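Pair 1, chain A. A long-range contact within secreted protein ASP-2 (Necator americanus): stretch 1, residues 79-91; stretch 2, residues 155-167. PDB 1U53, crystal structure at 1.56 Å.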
# COMPACT_ATOMS: atom_id res chain seq x y z
N GLN A 79 -11.67 -1.91 -14.55
CA GLN A 79 -10.55 -1.06 -15.03
C GLN A 79 -9.26 -1.34 -14.24
O GLN A 79 -8.21 -0.71 -14.47
CB GLN A 79 -10.94 0.41 -14.98
CG GLN A 79 -11.87 0.75 -16.11
CD GLN A 79 -12.62 2.01 -15.87
OE1 GLN A 79 -12.14 3.11 -16.18
NE2 GLN A 79 -13.85 1.88 -15.37
N ARG A 80 -9.35 -2.31 -13.32
CA ARG A 80 -8.20 -2.77 -12.57
C ARG A 80 -8.46 -4.18 -12.13
O ARG A 80 -8.49 -4.51 -10.93
CB ARG A 80 -8.00 -1.85 -11.37
CG ARG A 80 -9.27 -1.64 -10.56
CD ARG A 80 -8.91 -1.10 -9.18
NE ARG A 80 -10.00 -0.34 -8.55
CZ ARG A 80 -10.44 -0.52 -7.32
NH1 ARG A 80 -9.91 -1.47 -6.54
NH2 ARG A 80 -11.42 0.26 -6.84
N LYS A 81 -8.69 -5.07 -13.10
CA LYS A 81 -9.12 -6.40 -12.75
C LYS A 81 -8.19 -7.09 -11.78
O LYS A 81 -7.00 -7.21 -12.02
CB LYS A 81 -9.28 -7.26 -14.00
CG LYS A 81 -10.44 -6.80 -14.84
CD LYS A 81 -10.54 -7.58 -16.12
CE LYS A 81 -9.96 -6.77 -17.27
NZ LYS A 81 -8.48 -6.84 -17.40
N GLY A 82 -8.77 -7.58 -10.71
CA GLY A 82 -8.02 -8.37 -9.74
C GLY A 82 -7.14 -7.52 -8.83
O GLY A 82 -6.28 -8.08 -8.12
N LEU A 83 -7.35 -6.20 -8.84
CA LEU A 83 -6.44 -5.29 -8.09
C LEU A 83 -7.13 -4.40 -7.08
O LEU A 83 -8.28 -3.98 -7.30
CB LEU A 83 -5.70 -4.36 -9.05
CG LEU A 83 -4.88 -5.10 -10.08
CD1 LEU A 83 -4.37 -4.08 -11.12
CD2 LEU A 83 -3.70 -5.84 -9.43
N GLY A 84 -6.42 -4.07 -5.99
CA GLY A 84 -6.91 -3.08 -5.02
C GLY A 84 -6.35 -1.71 -5.42
O GLY A 84 -5.60 -1.59 -6.41
N GLU A 85 -6.72 -0.67 -4.67
CA GLU A 85 -6.33 0.66 -5.11
C GLU A 85 -6.37 1.65 -3.94
O GLU A 85 -7.36 1.65 -3.14
CB GLU A 85 -7.32 1.15 -6.16
CG GLU A 85 -6.97 2.56 -6.75
CD GLU A 85 -8.00 2.91 -7.81
OE1 GLU A 85 -9.17 3.21 -7.43
OE2 GLU A 85 -7.68 2.78 -9.02
N ASN A 86 -5.33 2.49 -3.85
CA ASN A 86 -5.32 3.63 -2.89
C ASN A 86 -5.11 4.88 -3.71
O ASN A 86 -4.33 4.89 -4.65
CB ASN A 86 -4.13 3.53 -1.95
CG ASN A 86 -4.38 2.58 -0.79
OD1 ASN A 86 -5.55 2.40 -0.41
ND2 ASN A 86 -3.32 2.08 -0.15
N ILE A 87 -5.84 5.95 -3.36
CA ILE A 87 -5.64 7.20 -4.12
C ILE A 87 -5.29 8.35 -3.17
O ILE A 87 -5.59 8.29 -1.95
CB ILE A 87 -6.89 7.57 -4.97
CG1 ILE A 87 -8.10 7.83 -4.08
CG2 ILE A 87 -7.13 6.50 -6.03
CD1 ILE A 87 -9.35 8.27 -4.90
N PHE A 88 -4.58 9.36 -3.68
CA PHE A 88 -4.13 10.48 -2.84
C PHE A 88 -4.02 11.71 -3.71
O PHE A 88 -3.72 11.60 -4.90
CB PHE A 88 -2.74 10.18 -2.23
CG PHE A 88 -2.04 11.38 -1.58
CD1 PHE A 88 -2.28 11.72 -0.27
CD2 PHE A 88 -1.12 12.12 -2.31
CE1 PHE A 88 -1.60 12.83 0.33
CE2 PHE A 88 -0.46 13.25 -1.74
CZ PHE A 88 -0.72 13.59 -0.40
N MET A 89 -4.27 12.88 -3.13
CA MET A 89 -4.00 14.09 -3.93
C MET A 89 -3.44 15.18 -3.03
O MET A 89 -3.74 15.25 -1.83
CB MET A 89 -5.25 14.60 -4.63
CG MET A 89 -6.37 15.00 -3.66
SD MET A 89 -7.76 15.69 -4.55
CE MET A 89 -7.16 17.33 -4.80
N SER A 90 -2.66 16.05 -3.68
CA SER A 90 -2.16 17.27 -3.06
C SER A 90 -2.48 18.44 -3.97
O SER A 90 -2.49 18.30 -5.17
CB SER A 90 -0.64 17.17 -2.96
OG SER A 90 -0.06 18.42 -2.65
N SER A 91 -2.69 19.63 -3.41
CA SER A 91 -2.91 20.79 -4.25
C SER A 91 -1.63 21.33 -4.89
O SER A 91 -1.72 22.21 -5.75
CB SER A 91 -3.50 21.94 -3.39
OG SER A 91 -2.47 22.37 -2.50
N ASN A 155 -4.83 21.10 -11.49
CA ASN A 155 -5.05 21.64 -10.15
C ASN A 155 -4.76 20.73 -8.98
O ASN A 155 -5.11 21.06 -7.84
CB ASN A 155 -6.49 22.16 -10.02
CG ASN A 155 -6.69 23.46 -10.77
OD1 ASN A 155 -5.78 23.94 -11.46
ND2 ASN A 155 -7.85 24.06 -10.62
N MET A 156 -4.10 19.60 -9.23
CA MET A 156 -3.71 18.71 -8.15
C MET A 156 -2.57 17.83 -8.63
O MET A 156 -2.41 17.60 -9.84
CB MET A 156 -4.86 17.79 -7.70
CG MET A 156 -5.33 16.83 -8.83
SD MET A 156 -6.59 15.71 -8.18
CE MET A 156 -7.19 15.07 -9.73
N CYS A 157 -1.81 17.31 -7.68
CA CYS A 157 -0.85 16.25 -7.98
C CYS A 157 -1.63 15.01 -7.56
O CYS A 157 -2.05 14.93 -6.40
CB CYS A 157 0.41 16.41 -7.12
SG CYS A 157 1.54 14.99 -7.33
N TYR A 158 -1.88 14.08 -8.50
CA TYR A 158 -2.80 12.97 -8.25
C TYR A 158 -2.03 11.65 -8.28
O TYR A 158 -1.32 11.35 -9.24
CB TYR A 158 -3.93 13.00 -9.30
CG TYR A 158 -4.97 11.92 -9.19
CD1 TYR A 158 -5.44 11.50 -7.93
CD2 TYR A 158 -5.56 11.38 -10.32
CE1 TYR A 158 -6.42 10.50 -7.82
CE2 TYR A 158 -6.52 10.36 -10.21
CZ TYR A 158 -6.96 9.94 -8.97
OH TYR A 158 -7.93 8.96 -8.89
N VAL A 159 -2.14 10.87 -7.18
CA VAL A 159 -1.34 9.66 -7.00
C VAL A 159 -2.29 8.50 -6.90
O VAL A 159 -3.23 8.52 -6.09
CB VAL A 159 -0.56 9.71 -5.68
CG1 VAL A 159 0.19 8.42 -5.40
CG2 VAL A 159 0.40 10.94 -5.69
N VAL A 160 -2.00 7.47 -7.66
CA VAL A 160 -2.77 6.24 -7.57
C VAL A 160 -1.80 5.09 -7.44
O VAL A 160 -0.90 4.95 -8.26
CB VAL A 160 -3.59 6.07 -8.88
CG1 VAL A 160 -4.40 4.75 -8.88
CG2 VAL A 160 -4.56 7.21 -9.05
N CYS A 161 -1.99 4.23 -6.43
CA CYS A 161 -1.29 2.93 -6.40
C CYS A 161 -2.30 1.79 -6.55
O CYS A 161 -3.41 1.88 -6.02
CB CYS A 161 -0.60 2.72 -5.06
SG CYS A 161 0.94 3.67 -4.92
N GLN A 162 -1.94 0.75 -7.30
CA GLN A 162 -2.80 -0.44 -7.32
C GLN A 162 -2.01 -1.63 -6.78
O GLN A 162 -0.80 -1.60 -6.73
CB GLN A 162 -3.42 -0.69 -8.71
CG GLN A 162 -4.51 0.35 -8.98
CD GLN A 162 -5.04 0.38 -10.41
OE1 GLN A 162 -4.63 -0.43 -11.24
NE2 GLN A 162 -5.99 1.31 -10.70
N TYR A 163 -2.75 -2.69 -6.40
CA TYR A 163 -2.25 -3.72 -5.48
C TYR A 163 -2.77 -5.09 -5.94
O TYR A 163 -4.01 -5.28 -6.05
CB TYR A 163 -2.87 -3.43 -4.10
CG TYR A 163 -2.31 -2.17 -3.48
CD1 TYR A 163 -1.19 -2.23 -2.65
CD2 TYR A 163 -2.93 -0.94 -3.68
CE1 TYR A 163 -0.67 -1.04 -2.09
CE2 TYR A 163 -2.42 0.26 -3.10
CZ TYR A 163 -1.34 0.19 -2.29
OH TYR A 163 -0.85 1.37 -1.78
N GLY A 164 -1.84 -6.01 -6.21
CA GLY A 164 -2.16 -7.41 -6.68
C GLY A 164 -1.72 -8.44 -5.68
O GLY A 164 -0.57 -8.43 -5.34
N PRO A 165 -2.47 -9.56 -5.59
CA PRO A 165 -3.92 -9.54 -5.51
C PRO A 165 -4.54 -8.48 -4.65
O PRO A 165 -3.90 -7.99 -3.72
CB PRO A 165 -4.32 -10.93 -5.02
CG PRO A 165 -3.11 -11.68 -4.82
CD PRO A 165 -1.88 -10.83 -5.10
N ALA A 166 -5.78 -8.14 -4.96
CA ALA A 166 -6.49 -7.12 -4.17
C ALA A 166 -6.61 -7.46 -2.69
O ALA A 166 -6.85 -8.63 -2.32
CB ALA A 166 -7.89 -6.86 -4.73
N GLY A 167 -6.46 -6.45 -1.83
CA GLY A 167 -6.70 -6.66 -0.40
C GLY A 167 -8.08 -6.18 -0.02
O GLY A 167 -8.97 -6.09 -0.89
O HOH W 1 -7.47 1.78 -13.36
O HOH W 2 -3.59 23.44 -7.16

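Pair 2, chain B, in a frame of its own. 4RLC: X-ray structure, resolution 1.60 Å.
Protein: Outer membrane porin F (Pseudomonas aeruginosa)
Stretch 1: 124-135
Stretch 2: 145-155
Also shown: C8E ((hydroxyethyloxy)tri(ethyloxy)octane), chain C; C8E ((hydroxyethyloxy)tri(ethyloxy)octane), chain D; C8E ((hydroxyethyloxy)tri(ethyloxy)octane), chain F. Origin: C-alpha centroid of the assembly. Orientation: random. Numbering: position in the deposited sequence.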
# COMPACT_ATOMS: atom_id res chain seq x y z
N GLN B 124 10.78 -13.55 8.90
CA GLN B 124 10.48 -12.15 9.00
C GLN B 124 11.48 -11.46 8.12
O GLN B 124 12.68 -11.77 8.22
CB GLN B 124 10.77 -11.68 10.40
CG GLN B 124 9.76 -12.09 11.42
CD GLN B 124 10.09 -11.56 12.78
OE1 GLN B 124 10.68 -10.48 12.91
NE2 GLN B 124 9.71 -12.30 13.82
N MET B 125 11.07 -10.45 7.36
CA MET B 125 12.00 -9.82 6.44
C MET B 125 11.66 -8.34 6.29
O MET B 125 10.48 -7.98 6.33
CB MET B 125 11.85 -10.55 5.15
CG MET B 125 12.71 -10.08 4.05
SD MET B 125 12.38 -10.97 2.51
CE MET B 125 13.95 -10.61 1.74
N THR B 126 12.67 -7.49 6.13
CA THR B 126 12.45 -6.06 5.82
C THR B 126 12.69 -5.84 4.34
O THR B 126 13.64 -6.38 3.82
CB THR B 126 13.41 -5.19 6.66
OG1 THR B 126 13.11 -5.39 8.03
CG2 THR B 126 13.27 -3.70 6.30
N MET B 127 11.84 -5.07 3.64
CA MET B 127 11.99 -4.88 2.19
C MET B 127 11.75 -3.39 1.89
O MET B 127 11.23 -2.65 2.71
CB MET B 127 10.97 -5.75 1.47
CG MET B 127 11.15 -7.22 1.76
SD MET B 127 9.80 -8.12 0.96
CE MET B 127 8.42 -7.07 1.32
N ALA B 128 12.25 -2.95 0.74
CA ALA B 128 12.02 -1.60 0.28
C ALA B 128 10.88 -1.65 -0.68
O ALA B 128 10.77 -2.62 -1.46
CB ALA B 128 13.24 -1.07 -0.44
N ASN B 129 10.09 -0.58 -0.72
CA ASN B 129 8.91 -0.50 -1.58
C ASN B 129 9.04 0.63 -2.53
O ASN B 129 9.47 1.67 -2.14
CB ASN B 129 7.63 -0.14 -0.80
CG ASN B 129 7.31 -1.12 0.25
OD1 ASN B 129 7.65 -2.30 0.12
ND2 ASN B 129 6.66 -0.66 1.32
N ILE B 130 8.64 0.45 -3.81
CA ILE B 130 8.44 1.58 -4.64
C ILE B 130 7.09 1.35 -5.33
O ILE B 130 6.68 0.20 -5.57
CB ILE B 130 9.61 1.71 -5.66
CG1 ILE B 130 9.43 2.93 -6.53
CG2 ILE B 130 9.74 0.48 -6.52
CD1 ILE B 130 10.71 3.67 -6.78
N GLY B 131 6.40 2.42 -5.65
CA GLY B 131 5.14 2.29 -6.32
C GLY B 131 4.67 3.49 -7.05
O GLY B 131 5.20 4.61 -6.91
N ALA B 132 3.61 3.28 -7.81
CA ALA B 132 2.94 4.37 -8.48
C ALA B 132 1.45 3.99 -8.68
O ALA B 132 1.04 2.82 -8.69
CB ALA B 132 3.58 4.63 -9.88
N GLY B 133 0.64 4.98 -8.88
CA GLY B 133 -0.78 4.69 -9.07
C GLY B 133 -1.61 5.89 -9.42
O GLY B 133 -1.12 7.00 -9.65
N LEU B 134 -2.93 5.63 -9.47
CA LEU B 134 -3.92 6.65 -9.83
C LEU B 134 -4.93 6.69 -8.68
O LEU B 134 -5.49 5.64 -8.33
CB LEU B 134 -4.61 6.26 -11.08
CG LEU B 134 -3.66 6.22 -12.29
CD1 LEU B 134 -4.43 5.73 -13.49
CD2 LEU B 134 -3.05 7.57 -12.54
N LYS B 135 -5.18 7.87 -8.12
CA LYS B 135 -6.25 8.03 -7.11
C LYS B 135 -7.23 8.99 -7.71
O LYS B 135 -6.86 10.12 -8.10
CB LYS B 135 -5.72 8.56 -5.76
CG LYS B 135 -4.88 7.57 -5.01
CD LYS B 135 -4.14 8.24 -3.85
CE LYS B 135 -5.05 8.65 -2.73
NZ LYS B 135 -4.17 8.93 -1.51
N LYS B 145 -8.71 3.90 -6.08
CA LYS B 145 -7.26 3.88 -6.44
C LYS B 145 -6.92 2.62 -7.22
O LYS B 145 -7.44 1.54 -6.95
CB LYS B 145 -6.48 3.89 -5.10
CG LYS B 145 -5.00 3.63 -5.08
CD LYS B 145 -4.51 3.84 -3.65
CE LYS B 145 -3.27 3.07 -3.23
NZ LYS B 145 -2.86 3.58 -1.87
N ALA B 146 -6.05 2.75 -8.26
CA ALA B 146 -5.45 1.60 -8.91
C ALA B 146 -3.94 1.74 -8.78
O ALA B 146 -3.44 2.85 -8.97
CB ALA B 146 -5.74 1.67 -10.43
N SER B 147 -3.24 0.67 -8.38
CA SER B 147 -1.84 0.78 -7.96
C SER B 147 -0.96 -0.30 -8.59
O SER B 147 -1.43 -1.41 -8.88
CB SER B 147 -1.81 0.60 -6.38
OG SER B 147 -2.34 -0.65 -5.93
N LEU B 148 0.33 0.03 -8.72
CA LEU B 148 1.42 -0.92 -9.00
C LEU B 148 2.48 -0.75 -7.95
O LEU B 148 2.85 0.40 -7.66
CB LEU B 148 2.06 -0.56 -10.35
CG LEU B 148 1.17 -0.72 -11.55
CD1 LEU B 148 1.91 -0.22 -12.79
CD2 LEU B 148 0.73 -2.18 -11.73
N ASP B 149 2.90 -1.82 -7.28
CA ASP B 149 3.87 -1.70 -6.24
C ASP B 149 4.94 -2.78 -6.46
O ASP B 149 4.57 -3.91 -6.71
CB ASP B 149 3.24 -1.92 -4.85
CG ASP B 149 2.22 -0.83 -4.46
OD1 ASP B 149 2.69 0.27 -4.11
OD2 ASP B 149 0.96 -1.07 -4.44
N GLY B 150 6.21 -2.43 -6.30
CA GLY B 150 7.36 -3.38 -6.25
C GLY B 150 7.96 -3.46 -4.84
O GLY B 150 8.21 -2.41 -4.18
N GLN B 151 8.24 -4.68 -4.39
CA GLN B 151 8.91 -4.89 -3.14
C GLN B 151 10.22 -5.59 -3.42
O GLN B 151 10.29 -6.51 -4.24
CB GLN B 151 8.09 -5.74 -2.20
CG GLN B 151 6.68 -5.25 -1.96
CD GLN B 151 5.87 -6.34 -1.29
OE1 GLN B 151 5.75 -6.38 -0.08
NE2 GLN B 151 5.36 -7.27 -2.09
N TYR B 152 11.26 -5.04 -2.81
CA TYR B 152 12.62 -5.49 -3.06
C TYR B 152 13.28 -5.97 -1.79
O TYR B 152 13.28 -5.29 -0.80
CB TYR B 152 13.46 -4.36 -3.67
CG TYR B 152 13.07 -4.14 -5.06
CD1 TYR B 152 12.00 -3.25 -5.39
CD2 TYR B 152 13.72 -4.81 -6.08
CE1 TYR B 152 11.62 -3.09 -6.70
CE2 TYR B 152 13.32 -4.67 -7.40
CZ TYR B 152 12.29 -3.77 -7.69
OH TYR B 152 11.91 -3.65 -9.00
N GLY B 153 13.82 -7.18 -1.86
CA GLY B 153 14.77 -7.71 -0.86
C GLY B 153 16.02 -6.90 -0.74
O GLY B 153 16.47 -6.27 -1.69
N LEU B 154 16.57 -6.87 0.48
CA LEU B 154 17.70 -6.01 0.81
C LEU B 154 19.00 -6.77 1.12
O LEU B 154 20.00 -6.18 1.48
CB LEU B 154 17.32 -5.16 2.01
CG LEU B 154 16.13 -4.25 1.74
CD1 LEU B 154 15.68 -3.53 3.01
CD2 LEU B 154 16.38 -3.33 0.54
N GLU B 155 18.98 -8.08 0.97
CA GLU B 155 20.18 -8.90 1.28
C GLU B 155 20.97 -9.22 0.03
O GLU B 155 20.43 -9.20 -1.05
CB GLU B 155 19.71 -10.20 1.93
CG GLU B 155 19.16 -9.86 3.30
CD GLU B 155 18.45 -10.96 3.98
OE1 GLU B 155 18.04 -11.98 3.37
OE2 GLU B 155 18.26 -10.77 5.18
C1 C8E C . -1.94 1.40 -12.86
C2 C8E C . -1.67 2.88 -13.03
C3 C8E C . -0.21 3.30 -12.95
C4 C8E C . -0.14 4.82 -12.97
C5 C8E C . 1.21 5.48 -13.11
C6 C8E C . 1.06 6.98 -12.88
C7 C8E C . 2.30 7.71 -12.35
C8 C8E C . 2.01 9.21 -12.24
O9 C8E C . 3.18 10.04 -12.13
C10 C8E C . 3.25 11.34 -12.78
C11 C8E C . 1.98 12.12 -13.12
O12 C8E C . 2.48 13.23 -13.86
C13 C8E C . 1.71 14.41 -14.09
C14 C8E C . 0.36 14.13 -14.70
O15 C8E C . -0.49 14.10 -13.55
C1 C8E D . 3.03 5.00 14.31
C2 C8E D . 4.17 4.08 13.90
C3 C8E D . 4.22 2.82 14.76
C4 C8E D . 3.49 1.65 14.12
C5 C8E D . 4.45 0.53 13.69
C6 C8E D . 5.25 0.90 12.43
C7 C8E D . 6.38 -0.09 12.15
C8 C8E D . 6.20 -0.84 10.84
O9 C8E D . 6.84 -0.15 9.77
C10 C8E D . 7.34 -0.98 8.71
C11 C8E D . 8.85 -0.86 8.52
O12 C8E D . 9.54 -1.86 9.25
C13 C8E D . 10.84 -2.19 8.76
C14 C8E D . 11.54 -3.15 9.72
C6 C8E F . -5.72 15.08 -18.82
C7 C8E F . -6.70 13.97 -19.23
C8 C8E F . -7.71 13.58 -18.14
O9 C8E F . -7.97 12.17 -18.17
C10 C8E F . -8.43 11.59 -16.94
C11 C8E F . -9.72 10.83 -17.24
O12 C8E F . -10.16 10.03 -16.13
C13 C8E F . -9.28 8.96 -15.78
C14 C8E F . -10.12 7.80 -15.29
O15 C8E F . -9.26 6.79 -14.75
C16 C8E F . -8.98 6.91 -13.35
C17 C8E F . -8.97 5.54 -12.69
O18 C8E F . -8.64 5.67 -11.31
C19 C8E F . -8.55 4.45 -10.61
C20 C8E F . -9.92 4.12 -10.11
O21 C8E F . -10.24 2.77 -10.38
O HOH W 3 -3.18 6.21 -0.78

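What backbone arrangement do the two pairs share? Each is a two-stranded antiparallel ladder, and 14 central residues superpose with an RMSD of 0.5 Å. Hydrogen-bonded and non-hydrogen-bonded pairs alternate in the same register: Gly A84 with Tyr A163 matches Ala B128 with Tyr B152, Asn A86 with Cys A161 matches Ile B130 with Gly B150, and Phe A88 with Val A159 matches Ala B132 with Leu B148. In the middle, Asn A86 N to Cys A161 O is 3.0 Å and Ile B130 N to Gly B150 O is 2.9 Å. The first rung is less regular in pair 1, where the bond from Tyr A163 N to Gly A84 O, at 3.1 Å, is weak; its counterpart in pair 2, Tyr B152 N to Ala B128 O, is 2.8 Å and well aligned.

How is the face carrying the matched tyrosines filled? In both pairs the tyrosine lies diagonally across from a side chain on the other strand. Pair 1 makes this contact polar, with Asn A86 ND2 donating a hydrogen bond to Tyr A163 OH at 3.0 Å. In pair 2 Ile B130 takes the asparagine's position, and its CG2 rests 4.0 Å from Tyr B152 CE1. Across from these residues, Cys A161 matches Gly B150, where a CB would be crowded by the tyrosine ring. One rung further, Phe A88 CD2 packs 3.9 Å from Val A159 CG2, whereas pair 2 sets the small Ala B132 opposite the larger Leu B148.

What happens on the other face, where the glutamines match? Gln A162 NE2 donates to Glu A85 OE2 at 2.8 Å. Asn B129, in the glutamate's position, has a shorter side chain and makes no such bond: its OD1 meets Gln B151 CG at 3.7 Å. Leu A83 and Met B127 have side-chain centres only 0.5 Å apart, and both approach the glutamine oxygen, with Leu A83 CD1 3.7 Å from Gln A162 OE1 and Met B127 CE 3.1 Å from Gln B151 OE1.

Why can pair 2 use glycine where pair 1 uses large side chains? Ile A87 and Met A89 match Gly B131 and Gly B133. In pair 1 Ile A87 CG2 packs 4.0 Å from Val A160 CG2, and Ile A87 CB lies 4.1 Å from Tyr A158 CE1. Gly B131 CA lies 4.2 Å from Asp B149 CA and Gly B133 CA 4.2 Å from Ser B147 CA, whereas Ile A87 CA to Val A160 CA and Met A89 CA to Tyr A158 CA are both 4.6 Å. An ideal CB on Gly B131 would fall 2.4 Å from Asp B149 OD1, and one on Gly B133 2.7 Å from Ala B146 O, so bare backbone fits where pair 1 packs side chains.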